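Local coordinates for membrane protein (Acinetobacter baumannii AB307-0294, PDB 5DL5) that forms an outer-membrane beta-barrel of the OprD porin family, probably a channel that lets small solutes, including some antibiotics, across the outer membrane, at residues Asp247-Val259 against Ala264-Asn276. Residues are numbered along the deposited sequence; the frame is centred on the assembly and turned at random.
Sequences DANAHTYSATGTV and AADGIAGEEKTNN
The ammonium group of K273 is gripped by two backbone carbonyls: NZ makes a sound bond of 2.8 Å to O of T256, and lies 2.5 Å from O of T258, an unusually short separation whose exact length is doubtful. The two oxygens are met differently: NZ lies nearer the carbonyl plane at T256 O, whereas it stands above the carbonyl plane of T258, 46° out of it. A third, looser partner is E271, whose OE2 makes a salt bridge to NZ at 3.6 Å. The lysine chain turns about its CB-CG bond (chi2 -65°) and runs extended from there to NZ, passing A255 CB with CG and CD on the way. E271 reaches T258 through an extended chain; the two side chains cross, with OE1 against CG2 of the threonine, while T258 O and OE2 are both acceptors and share no bond.

Residues 247-259 and 264-272 lie in the loop joining antiparallel barrel strands 233-246 and 273-286 of this OprD-type porin, and K273 begins the second of these strands. The other end of the contact is closed by a backbone bond, T252 N to G267 O, nearly straight at 169°. The same oxygen takes a CA-H...O contact from H251. D266 O lies at the edge of the H251 imidazole, near its plane, 3.3 Å from CD2, and I268 CG1 sits above one face of the ring, nearer its margin than its centre.

Between these ends, one water joins A250 O, T252 OG1 and A269 N, and T252 OG1 also bonds Y263 OH. Another water links D247 O with E271 O, beside the type I turn D247-A250, closed by A250 N to D247 O, where D247 OD2 also accepts from N249 N in an Asx turn. A248 CB packs on the G270-E271 backbone, 3.6 Å from E271 CA.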
loop_
_atom_site.group_PDB
_atom_site.type_symbol
_atom_site.label_atom_id
_atom_site.label_comp_id
_atom_site.label_asym_id
_atom_site.label_seq_id
_atom_site.Cartn_x
_atom_site.Cartn_y
_atom_site.Cartn_z
ATOM N N ASP A 247 -1.127 6.882 19.992
ATOM C CA ASP A 247 -1.564 7.915 21.077
ATOM C C ASP A 247 -2.737 7.263 21.828
ATOM O O ASP A 247 -3.508 6.399 21.257
ATOM C CB ASP A 247 -2.058 9.159 20.318
ATOM C CG ASP A 247 -2.294 10.419 21.174
ATOM O OD1 ASP A 247 -1.332 11.239 21.286
ATOM O OD2 ASP A 247 -3.487 10.721 21.554
ATOM N N ALA A 248 -2.929 7.712 23.047
ATOM C CA ALA A 248 -4.016 7.267 23.951
ATOM C C ALA A 248 -5.373 7.424 23.314
ATOM O O ALA A 248 -6.207 6.556 23.474
ATOM C CB ALA A 248 -3.985 8.042 25.263
ATOM N N ASN A 249 -5.563 8.480 22.516
ATOM C CA ASN A 249 -6.813 8.688 21.766
ATOM C C ASN A 249 -6.850 8.142 20.363
ATOM O O ASN A 249 -7.761 8.429 19.628
ATOM C CB ASN A 249 -7.105 10.194 21.664
ATOM C CG ASN A 249 -7.083 10.859 23.019
ATOM O OD1 ASN A 249 -6.660 12.010 23.154
ATOM N ND2 ASN A 249 -7.461 10.126 24.040
ATOM N N ALA A 250 -5.868 7.364 19.971
ATOM C CA ALA A 250 -5.931 6.744 18.678
ATOM C C ALA A 250 -6.903 5.577 18.593
ATOM O O ALA A 250 -7.291 5.022 19.589
ATOM C CB ALA A 250 -4.556 6.273 18.263
ATOM N N HIS A 251 -7.197 5.186 17.355
ATOM C CA HIS A 251 -8.038 4.102 17.042
ATOM C C HIS A 251 -7.214 2.862 16.791
ATOM O O HIS A 251 -6.349 2.840 15.907
ATOM C CB HIS A 251 -8.881 4.447 15.812
ATOM C CG HIS A 251 -9.962 5.413 16.103
ATOM N ND1 HIS A 251 -9.850 6.777 15.880
ATOM C CD2 HIS A 251 -11.209 5.210 16.574
ATOM C CE1 HIS A 251 -10.971 7.369 16.223
ATOM N NE2 HIS A 251 -11.821 6.434 16.598
ATOM N N THR A 252 -7.478 1.826 17.574
ATOM C CA THR A 252 -6.814 0.498 17.355
ATOM C C THR A 252 -7.891 -0.575 17.592
ATOM O O THR A 252 -8.996 -0.217 18.068
ATOM C CB THR A 252 -5.684 0.254 18.405
ATOM O OG1 THR A 252 -6.174 0.419 19.746
ATOM C CG2 THR A 252 -4.533 1.127 18.204
ATOM N N TYR A 253 -7.561 -1.862 17.348
ATOM C CA TYR A 253 -8.538 -2.959 17.531
ATOM C C TYR A 253 -7.852 -4.160 18.222
ATOM O O TYR A 253 -8.532 -4.850 18.924
ATOM C CB TYR A 253 -9.197 -3.370 16.269
ATOM C CG TYR A 253 -8.216 -3.731 15.178
ATOM C CD1 TYR A 253 -7.712 -2.759 14.363
ATOM C CD2 TYR A 253 -7.737 -5.120 14.968
ATOM C CE1 TYR A 253 -6.821 -3.051 13.320
ATOM C CE2 TYR A 253 -6.792 -5.425 13.952
ATOM C CZ TYR A 253 -6.387 -4.364 13.105
ATOM O OH TYR A 253 -5.434 -4.485 12.090
ATOM N N SER A 254 -6.548 -4.393 18.114
ATOM C CA SER A 254 -5.920 -5.659 18.698
ATOM C C SER A 254 -5.205 -5.397 20.034
ATOM O O SER A 254 -4.429 -6.191 20.461
ATOM C CB SER A 254 -4.981 -6.225 17.578
ATOM O OG SER A 254 -3.891 -5.328 17.362
ATOM N N ALA A 255 -5.441 -4.274 20.738
ATOM C CA ALA A 255 -4.619 -3.920 21.901
ATOM C C ALA A 255 -4.821 -4.908 22.993
ATOM O O ALA A 255 -5.908 -5.468 23.078
ATOM C CB ALA A 255 -4.969 -2.565 22.477
ATOM N N THR A 256 -3.772 -5.144 23.800
ATOM C CA THR A 256 -3.944 -5.974 25.060
ATOM C C THR A 256 -3.497 -5.142 26.205
ATOM O O THR A 256 -3.088 -3.971 26.021
ATOM C CB THR A 256 -3.125 -7.290 24.986
ATOM O OG1 THR A 256 -1.784 -7.037 24.499
ATOM C CG2 THR A 256 -3.807 -8.195 24.023
ATOM N N GLY A 257 -3.572 -5.726 27.397
ATOM C CA GLY A 257 -3.305 -5.000 28.601
ATOM C C GLY A 257 -4.395 -4.018 28.942
ATOM O O GLY A 257 -5.545 -4.260 28.597
ATOM N N THR A 258 -4.028 -2.969 29.711
ATOM C CA THR A 258 -5.013 -2.000 30.224
ATOM C C THR A 258 -5.631 -1.238 29.000
ATOM O O THR A 258 -4.863 -0.551 28.271
ATOM C CB THR A 258 -4.361 -0.967 31.186
ATOM O OG1 THR A 258 -3.732 -1.624 32.322
ATOM C CG2 THR A 258 -5.417 0.132 31.687
ATOM N N VAL A 259 -6.940 -1.435 28.745
ATOM C CA VAL A 259 -7.722 -0.654 27.814
ATOM C C VAL A 259 -8.913 -0.026 28.556
ATOM O O VAL A 259 -9.287 -0.454 29.621
ATOM C CB VAL A 259 -8.351 -1.486 26.661
ATOM C CG1 VAL A 259 -7.314 -2.109 25.771
ATOM C CG2 VAL A 259 -9.247 -2.586 27.187
ATOM N N ALA A 264 -13.813 -1.847 23.241
ATOM C CA ALA A 264 -14.804 -2.761 22.631
ATOM C C ALA A 264 -15.630 -2.154 21.561
ATOM O O ALA A 264 -15.823 -2.732 20.515
ATOM C CB ALA A 264 -15.748 -3.264 23.796
ATOM N N ALA A 265 -16.124 -0.964 21.861
ATOM C CA ALA A 265 -16.994 -0.200 21.009
ATOM C C ALA A 265 -16.331 0.965 20.243
ATOM O O ALA A 265 -16.702 1.230 19.138
ATOM C CB ALA A 265 -18.103 0.350 21.892
ATOM N N ASP A 266 -15.397 1.675 20.875
ATOM C CA ASP A 266 -14.764 2.900 20.374
ATOM C C ASP A 266 -13.489 2.643 19.525
ATOM O O ASP A 266 -13.165 3.394 18.588
ATOM C CB ASP A 266 -14.274 3.732 21.598
ATOM C CG ASP A 266 -15.320 4.564 22.182
ATOM O OD1 ASP A 266 -16.471 4.405 21.703
ATOM O OD2 ASP A 266 -15.052 5.341 23.169
ATOM N N GLY A 267 -12.719 1.635 19.929
ATOM C CA GLY A 267 -11.405 1.418 19.371
ATOM C C GLY A 267 -10.458 2.381 20.053
ATOM O O GLY A 267 -9.373 2.480 19.621
ATOM N N ILE A 268 -10.832 3.052 21.150
ATOM C CA ILE A 268 -9.949 3.963 21.780
ATOM C C ILE A 268 -9.395 3.364 23.048
ATOM O O ILE A 268 -10.097 3.233 24.017
ATOM C CB ILE A 268 -10.683 5.325 22.042
ATOM C CG1 ILE A 268 -10.949 6.020 20.704
ATOM C CG2 ILE A 268 -9.891 6.270 22.966
ATOM C CD1 ILE A 268 -11.672 7.332 20.957
ATOM N N ALA A 269 -8.095 3.063 23.079
ATOM C CA ALA A 269 -7.533 2.444 24.270
ATOM C C ALA A 269 -7.445 3.350 25.493
ATOM O O ALA A 269 -7.389 2.815 26.612
ATOM C CB ALA A 269 -6.146 1.851 24.012
ATOM N N GLY A 270 -7.350 4.679 25.298
ATOM C CA GLY A 270 -7.195 5.566 26.409
ATOM C C GLY A 270 -5.813 5.451 27.034
ATOM O O GLY A 270 -5.571 6.109 27.998
ATOM N N GLU A 271 -4.905 4.625 26.542
ATOM C CA GLU A 271 -3.500 4.845 26.863
ATOM C C GLU A 271 -2.657 4.439 25.679
ATOM O O GLU A 271 -3.193 3.833 24.715
ATOM C CB GLU A 271 -3.071 4.066 28.090
ATOM C CG GLU A 271 -3.104 2.582 27.928
ATOM C CD GLU A 271 -2.780 1.878 29.266
ATOM O OE1 GLU A 271 -3.372 2.264 30.298
ATOM O OE2 GLU A 271 -1.938 0.925 29.257
ATOM N N GLU A 272 -1.382 4.852 25.722
ATOM C CA GLU A 272 -0.461 4.613 24.603
ATOM C C GLU A 272 -0.293 3.063 24.450
ATOM O O GLU A 272 -0.397 2.298 25.436
ATOM C CB GLU A 272 0.868 5.380 24.799
ATOM C CG GLU A 272 0.641 6.893 24.819
ATOM C CD GLU A 272 1.868 7.728 24.526
ATOM O OE1 GLU A 272 2.937 7.540 25.149
ATOM O OE2 GLU A 272 1.761 8.628 23.657
ATOM N N LYS A 273 -0.141 2.617 23.226
ATOM C CA LYS A 273 0.126 1.206 22.908
ATOM C C LYS A 273 1.235 1.239 21.867
ATOM O O LYS A 273 1.332 2.210 21.101
ATOM C CB LYS A 273 -1.147 0.556 22.372
ATOM C CG LYS A 273 -2.334 0.425 23.321
ATOM C CD LYS A 273 -2.092 -0.516 24.536
ATOM C CE LYS A 273 -3.246 -0.382 25.523
ATOM N NZ LYS A 273 -3.056 -1.290 26.660
ATOM N N THR A 274 2.100 0.241 21.924
ATOM C CA THR A 274 3.279 0.161 21.117
ATOM C C THR A 274 3.330 -1.155 20.401
ATOM O O THR A 274 3.064 -2.211 21.000
ATOM C CB THR A 274 4.509 0.324 22.037
ATOM O OG1 THR A 274 4.576 1.684 22.417
ATOM C CG2 THR A 274 5.876 0.063 21.262
ATOM N N ASN A 275 3.730 -1.089 19.143
ATOM C CA ASN A 275 3.929 -2.263 18.272
ATOM C C ASN A 275 5.308 -2.123 17.736
ATOM O O ASN A 275 5.687 -1.024 17.314
ATOM C CB ASN A 275 3.054 -2.203 17.046
ATOM C CG ASN A 275 3.262 -3.346 16.082
ATOM O OD1 ASN A 275 3.859 -3.149 14.994
ATOM N ND2 ASN A 275 2.785 -4.564 16.465
ATOM N N ASN A 276 6.049 -3.203 17.730
ATOM C CA ASN A 276 7.163 -3.405 16.773
ATOM C C ASN A 276 6.836 -4.610 15.839
ATOM O O ASN A 276 6.401 -5.662 16.287
ATOM C CB ASN A 276 8.484 -3.704 17.491
ATOM C CG ASN A 276 8.870 -2.579 18.417
ATOM O OD1 ASN A 276 9.233 -1.522 17.976
ATOM N ND2 ASN A 276 8.653 -2.743 19.658
HETATM O O HOH W 1 -3.758 3.637 21.896
HETATM O O HOH W 2 -6.206 2.725 21.031
#